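Local coordinates for protein dioxygenase (Pseudomonas brassicacearum, PDB 5V2D) that probably cleaves the central double bond of lignin-derived stilbenes with molecular oxygen at an iron centre, as a lignostilbene dioxygenase of the carotenoid-oxygenase family, at residues Gly300-Asp312 against Glu372-Tyr385. Residues are numbered along the deposited sequence; the frame is centred on the assembly and turned at random.
Sequences GFQGHTLNAFDED and EFPRCDDRYIGRQY. With FE (Fe (III) ion), chain E.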
loop_
_atom_site.group_PDB
_atom_site.type_symbol
_atom_site.label_atom_id
_atom_site.label_comp_id
_atom_site.label_asym_id
_atom_site.label_seq_id
_atom_site.Cartn_x
_atom_site.Cartn_y
_atom_site.Cartn_z
ATOM N N GLY A 300 -14.734 -9.341 9.843
ATOM C CA GLY A 300 -14.380 -9.083 8.484
ATOM C C GLY A 300 -13.459 -7.871 8.449
ATOM O O GLY A 300 -13.466 -7.086 9.374
ATOM N N PHE A 301 -12.722 -7.704 7.376
ATOM C CA PHE A 301 -11.908 -6.519 7.273
ATOM C C PHE A 301 -11.782 -5.946 5.852
ATOM O O PHE A 301 -11.756 -6.622 4.799
ATOM C CB PHE A 301 -10.574 -6.605 8.017
ATOM C CG PHE A 301 -9.482 -7.155 7.198
ATOM C CD1 PHE A 301 -9.260 -8.479 7.135
ATOM C CD2 PHE A 301 -8.758 -6.264 6.402
ATOM C CE1 PHE A 301 -8.239 -8.976 6.317
ATOM C CE2 PHE A 301 -7.832 -6.715 5.559
ATOM C CZ PHE A 301 -7.534 -8.090 5.505
ATOM N N GLN A 302 -11.787 -4.642 5.891
ATOM C CA GLN A 302 -11.834 -3.809 4.690
ATOM C C GLN A 302 -10.438 -3.806 4.043
ATOM O O GLN A 302 -9.446 -3.407 4.707
ATOM C CB GLN A 302 -12.198 -2.388 5.066
ATOM C CG GLN A 302 -13.538 -2.257 5.813
ATOM C CD GLN A 302 -13.393 -2.180 7.326
ATOM O OE1 GLN A 302 -12.655 -2.969 7.914
ATOM N NE2 GLN A 302 -14.118 -1.271 7.948
ATOM N N GLY A 303 -10.345 -4.220 2.803
ATOM C CA GLY A 303 -9.058 -4.107 2.017
ATOM C C GLY A 303 -8.875 -2.721 1.402
ATOM O O GLY A 303 -9.559 -1.761 1.765
ATOM N N HIS A 304 -7.955 -2.636 0.445
ATOM C CA HIS A 304 -7.658 -1.383 -0.242
ATOM C C HIS A 304 -8.807 -0.916 -1.127
ATOM O O HIS A 304 -9.454 -1.706 -1.787
ATOM C CB HIS A 304 -6.419 -1.590 -1.123
ATOM C CG HIS A 304 -5.191 -1.686 -0.318
ATOM N ND1 HIS A 304 -4.504 -2.860 -0.132
ATOM C CD2 HIS A 304 -4.466 -0.716 0.271
ATOM C CE1 HIS A 304 -3.449 -2.600 0.636
ATOM N NE2 HIS A 304 -3.418 -1.311 0.891
ATOM N N THR A 305 -8.992 0.382 -1.187
ATOM C CA THR A 305 -9.963 0.982 -2.082
ATOM C C THR A 305 -9.607 0.820 -3.536
ATOM O O THR A 305 -8.547 1.286 -3.982
ATOM C CB THR A 305 -10.072 2.475 -1.741
ATOM O OG1 THR A 305 -10.414 2.607 -0.364
ATOM C CG2 THR A 305 -11.117 3.197 -2.586
ATOM N N LEU A 306 -10.491 0.206 -4.317
ATOM C CA LEU A 306 -10.333 0.211 -5.781
ATOM C C LEU A 306 -10.718 1.608 -6.272
ATOM O O LEU A 306 -9.922 2.334 -6.852
ATOM C CB LEU A 306 -11.126 -0.875 -6.439
ATOM C CG LEU A 306 -11.262 -0.740 -7.956
ATOM C CD1 LEU A 306 -9.909 -0.680 -8.692
ATOM C CD2 LEU A 306 -12.104 -1.936 -8.461
ATOM N N ASN A 307 -11.928 2.017 -5.971
ATOM C CA ASN A 307 -12.426 3.332 -6.309
ATOM C C ASN A 307 -13.719 3.563 -5.543
ATOM O O ASN A 307 -14.257 2.662 -4.931
ATOM C CB ASN A 307 -12.591 3.558 -7.839
ATOM C CG ASN A 307 -12.670 5.014 -8.204
ATOM O OD1 ASN A 307 -12.195 5.907 -7.478
ATOM N ND2 ASN A 307 -13.261 5.272 -9.375
ATOM N N ALA A 308 -14.213 4.785 -5.574
ATOM C CA ALA A 308 -15.463 5.186 -4.925
ATOM C C ALA A 308 -16.065 6.340 -5.681
ATOM O O ALA A 308 -15.368 7.073 -6.355
ATOM C CB ALA A 308 -15.166 5.620 -3.481
ATOM N N PHE A 309 -17.374 6.478 -5.593
ATOM C CA PHE A 309 -18.038 7.622 -6.159
ATOM C C PHE A 309 -19.349 7.816 -5.428
ATOM O O PHE A 309 -19.784 6.948 -4.649
ATOM C CB PHE A 309 -18.220 7.434 -7.679
ATOM C CG PHE A 309 -19.085 6.301 -8.027
ATOM C CD1 PHE A 309 -20.469 6.475 -8.212
ATOM C CD2 PHE A 309 -18.545 5.017 -8.128
ATOM C CE1 PHE A 309 -21.282 5.391 -8.538
ATOM C CE2 PHE A 309 -19.375 3.916 -8.414
ATOM C CZ PHE A 309 -20.748 4.125 -8.604
ATOM N N ASP A 310 -19.995 8.942 -5.629
ATOM C CA ASP A 310 -21.279 9.183 -4.958
ATOM C C ASP A 310 -22.283 9.723 -5.979
ATOM O O ASP A 310 -21.900 10.372 -6.961
ATOM C CB ASP A 310 -21.163 10.089 -3.747
ATOM C CG ASP A 310 -20.932 11.571 -4.102
ATOM O OD1 ASP A 310 -19.778 12.061 -4.082
ATOM O OD2 ASP A 310 -21.942 12.251 -4.391
ATOM N N GLU A 311 -23.547 9.456 -5.718
ATOM C CA GLU A 311 -24.592 9.940 -6.616
ATOM C C GLU A 311 -25.890 9.996 -5.823
ATOM O O GLU A 311 -26.265 9.035 -5.128
ATOM C CB GLU A 311 -24.753 8.985 -7.789
ATOM C CG GLU A 311 -25.565 9.619 -8.883
ATOM C CD GLU A 311 -26.019 8.635 -9.977
ATOM O OE1 GLU A 311 -25.472 7.494 -10.107
ATOM O OE2 GLU A 311 -26.971 9.028 -10.702
ATOM N N ASP A 312 -26.531 11.161 -5.840
ATOM C CA ASP A 312 -27.776 11.401 -5.088
ATOM C C ASP A 312 -27.536 11.229 -3.608
ATOM O O ASP A 312 -26.619 11.899 -2.965
ATOM C CB ASP A 312 -28.943 10.537 -5.678
ATOM C CG ASP A 312 -29.243 10.930 -7.131
ATOM O OD1 ASP A 312 -29.250 12.167 -7.441
ATOM O OD2 ASP A 312 -29.405 10.044 -8.005
ATOM N N GLU A 372 -6.445 -8.447 -4.508
ATOM C CA GLU A 372 -5.875 -7.328 -3.721
ATOM C C GLU A 372 -5.005 -6.470 -4.648
ATOM O O GLU A 372 -4.991 -6.689 -5.893
ATOM C CB GLU A 372 -5.143 -7.794 -2.469
ATOM C CG GLU A 372 -5.896 -7.408 -1.144
ATOM C CD GLU A 372 -5.948 -5.854 -0.878
ATOM O OE1 GLU A 372 -6.808 -5.343 -0.072
ATOM O OE2 GLU A 372 -5.081 -5.128 -1.467
ATOM N N PHE A 373 -4.367 -5.456 -4.059
ATOM C CA PHE A 373 -3.652 -4.481 -4.805
ATOM C C PHE A 373 -4.408 -3.907 -5.996
ATOM O O PHE A 373 -3.864 -3.831 -7.119
ATOM C CB PHE A 373 -2.242 -4.994 -5.206
ATOM C CG PHE A 373 -1.272 -5.100 -4.029
ATOM C CD1 PHE A 373 -0.767 -3.978 -3.435
ATOM C CD2 PHE A 373 -0.916 -6.332 -3.542
ATOM C CE1 PHE A 373 0.145 -4.040 -2.416
ATOM C CE2 PHE A 373 0.048 -6.437 -2.536
ATOM C CZ PHE A 373 0.580 -5.276 -1.957
ATOM N N PRO A 374 -5.596 -3.403 -5.784
ATOM C CA PRO A 374 -6.404 -2.820 -6.842
ATOM C C PRO A 374 -5.865 -1.530 -7.382
ATOM O O PRO A 374 -5.228 -0.767 -6.680
ATOM C CB PRO A 374 -7.752 -2.518 -6.137
ATOM C CG PRO A 374 -7.346 -2.275 -4.699
ATOM C CD PRO A 374 -6.250 -3.263 -4.455
ATOM N N ARG A 375 -6.122 -1.260 -8.641
ATOM C CA ARG A 375 -5.725 0.032 -9.246
ATOM C C ARG A 375 -6.811 0.440 -10.207
ATOM O O ARG A 375 -7.167 -0.362 -11.118
ATOM C CB ARG A 375 -4.467 -0.225 -10.088
ATOM C CG ARG A 375 -3.982 0.879 -10.993
ATOM C CD ARG A 375 -3.517 2.079 -10.142
ATOM N NE ARG A 375 -2.282 1.669 -9.473
ATOM C CZ ARG A 375 -1.623 2.481 -8.632
ATOM N NH1 ARG A 375 -2.097 3.678 -8.408
ATOM N NH2 ARG A 375 -0.549 2.095 -8.008
ATOM N N CYS A 376 -7.345 1.638 -10.075
ATOM C CA CYS A 376 -8.217 2.161 -11.121
ATOM C C CYS A 376 -7.425 3.166 -11.961
ATOM O O CYS A 376 -6.326 3.575 -11.585
ATOM C CB CYS A 376 -9.459 2.816 -10.546
ATOM S SG CYS A 376 -9.137 4.264 -9.629
ATOM N N ASP A 377 -8.036 3.606 -13.039
ATOM C CA ASP A 377 -7.485 4.652 -13.871
ATOM C C ASP A 377 -7.398 5.929 -13.014
ATOM O O ASP A 377 -8.450 6.377 -12.542
ATOM C CB ASP A 377 -8.421 4.824 -15.086
ATOM C CG ASP A 377 -7.904 5.786 -16.150
ATOM O OD1 ASP A 377 -7.209 6.764 -15.819
ATOM O OD2 ASP A 377 -8.308 5.583 -17.343
ATOM N N ASP A 378 -6.192 6.499 -12.827
ATOM C CA ASP A 378 -6.022 7.712 -12.015
ATOM C C ASP A 378 -6.964 8.841 -12.389
ATOM O O ASP A 378 -7.348 9.685 -11.565
ATOM C CB ASP A 378 -4.597 8.269 -12.139
ATOM C CG ASP A 378 -3.573 7.448 -11.356
ATOM O OD1 ASP A 378 -3.955 6.743 -10.424
ATOM O OD2 ASP A 378 -2.353 7.514 -11.671
ATOM N N ARG A 379 -7.342 8.900 -13.669
ATOM C CA ARG A 379 -8.194 9.986 -14.151
ATOM C C ARG A 379 -9.633 9.860 -13.692
ATOM O O ARG A 379 -10.367 10.803 -13.828
ATOM C CB ARG A 379 -8.116 10.094 -15.655
ATOM C CG ARG A 379 -6.668 10.331 -16.183
ATOM C CD ARG A 379 -6.620 10.085 -17.687
ATOM N NE ARG A 379 -7.009 8.724 -18.033
ATOM C CZ ARG A 379 -7.360 8.337 -19.272
ATOM N NH1 ARG A 379 -7.384 9.231 -20.260
ATOM N NH2 ARG A 379 -7.799 7.077 -19.532
ATOM N N TYR A 380 -10.017 8.724 -13.072
ATOM C CA TYR A 380 -11.374 8.449 -12.628
ATOM C C TYR A 380 -11.494 8.273 -11.124
ATOM O O TYR A 380 -12.552 7.844 -10.606
ATOM C CB TYR A 380 -11.848 7.138 -13.335
ATOM C CG TYR A 380 -12.093 7.409 -14.787
ATOM C CD1 TYR A 380 -11.033 7.574 -15.689
ATOM C CD2 TYR A 380 -13.394 7.620 -15.247
ATOM C CE1 TYR A 380 -11.271 7.885 -17.018
ATOM C CE2 TYR A 380 -13.649 7.918 -16.568
ATOM C CZ TYR A 380 -12.583 8.059 -17.437
ATOM O OH TYR A 380 -12.812 8.375 -18.721
ATOM N N ILE A 381 -10.416 8.574 -10.397
ATOM C CA ILE A 381 -10.470 8.492 -8.929
ATOM C C ILE A 381 -11.632 9.342 -8.401
ATOM O O ILE A 381 -11.722 10.532 -8.679
ATOM C CB ILE A 381 -9.130 8.907 -8.329
ATOM C CG1 ILE A 381 -8.173 7.722 -8.521
ATOM C CG2 ILE A 381 -9.284 9.220 -6.844
ATOM C CD1 ILE A 381 -6.736 8.055 -8.033
ATOM N N GLY A 382 -12.517 8.752 -7.621
ATOM C CA GLY A 382 -13.592 9.547 -7.062
ATOM C C GLY A 382 -14.836 9.723 -7.932
ATOM O O GLY A 382 -15.802 10.360 -7.491
ATOM N N ARG A 383 -14.827 9.169 -9.133
ATOM C CA ARG A 383 -15.929 9.407 -10.085
ATOM C C ARG A 383 -16.481 8.052 -10.516
ATOM O O ARG A 383 -15.826 6.977 -10.402
ATOM C CB ARG A 383 -15.491 10.111 -11.391
ATOM C CG ARG A 383 -14.428 11.178 -11.378
ATOM C CD ARG A 383 -14.886 12.538 -10.778
ATOM N NE ARG A 383 -14.161 12.848 -9.508
ATOM C CZ ARG A 383 -13.687 14.039 -9.111
ATOM N NH1 ARG A 383 -13.829 15.120 -9.868
ATOM N NH2 ARG A 383 -13.091 14.162 -7.918
ATOM N N GLN A 384 -17.616 8.117 -11.164
ATOM C CA GLN A 384 -18.228 6.935 -11.745
ATOM C C GLN A 384 -17.210 6.314 -12.712
ATOM O O GLN A 384 -16.482 6.998 -13.457
ATOM C CB GLN A 384 -19.527 7.348 -12.542
ATOM C CG GLN A 384 -20.872 6.629 -12.355
ATOM C CD GLN A 384 -20.851 5.101 -12.172
ATOM O OE1 GLN A 384 -19.829 4.375 -11.988
ATOM N NE2 GLN A 384 -22.072 4.630 -12.008
ATOM N N TYR A 385 -17.133 5.017 -12.715
ATOM C CA TYR A 385 -16.076 4.317 -13.395
ATOM C C TYR A 385 -16.555 2.927 -13.679
ATOM O O TYR A 385 -17.510 2.496 -13.073
ATOM C CB TYR A 385 -14.780 4.307 -12.529
ATOM C CG TYR A 385 -14.729 3.228 -11.499
ATOM C CD1 TYR A 385 -13.765 2.263 -11.556
ATOM C CD2 TYR A 385 -15.645 3.190 -10.416
ATOM C CE1 TYR A 385 -13.702 1.243 -10.592
ATOM C CE2 TYR A 385 -15.612 2.182 -9.474
ATOM C CZ TYR A 385 -14.634 1.222 -9.557
ATOM O OH TYR A 385 -14.555 0.182 -8.696
HETATM FE FE FE E . -1.823 -0.182 1.627
HETATM O O HOH W 1 -18.310 10.988 -6.935
HETATM O O HOH W 2 -0.584 -1.684 2.313
#
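Glu372 OE2 is gripped by two donors, His304 ND1 across the contact at 2.7 Å and the backbone N of Phe373, which reach it from opposite faces of the carboxylate plane. The setting is the seven-bladed beta-propeller of the carotenoid-oxygenase family, whose iron is held by four histidines; here the inner strand of one blade (301-311) meets that of the next (371-375). His304 binds the iron through NE2 at 2.1 Å, alongside His188, His239 and His495, and Glu372 is a clear case of a second-shell carboxylate orienting a metal ligand. The bond from ND1 is nearly straight (168°) and lies close to the imidazole plane, while Glu372 OE1 uses its syn lone pair to take His304 N at 3.0 Å, so backbone and ring are clasped together. A glutamine here would probably set an NH2 against either His304 N or the two donors at OE2, leaving that side without an acceptor and His304 without its carboxylate partner.

Farther along, Pro374 packs on Leu306, CB to CB at 3.8 Å. Asn307, its CG anti to the backbone N (chi1 -161°), reaches the type II turn 380-383: OD1 accepts from Gly382 N at 2.9 Å on an in-plane lone pair, and ND2 donates to Tyr380 O. One face of the Tyr385 ring receives Asn307 CB, a CH-pi contact, while its hydroxyl is hydrogen-bonded to Asp318 in the neighbouring strand. At the outer end the Gln384 amide stacks on Phe309, the planes 20° apart, with OE1 lying 3.5 Å from Phe309 CZ and also accepting from Tyr385 N.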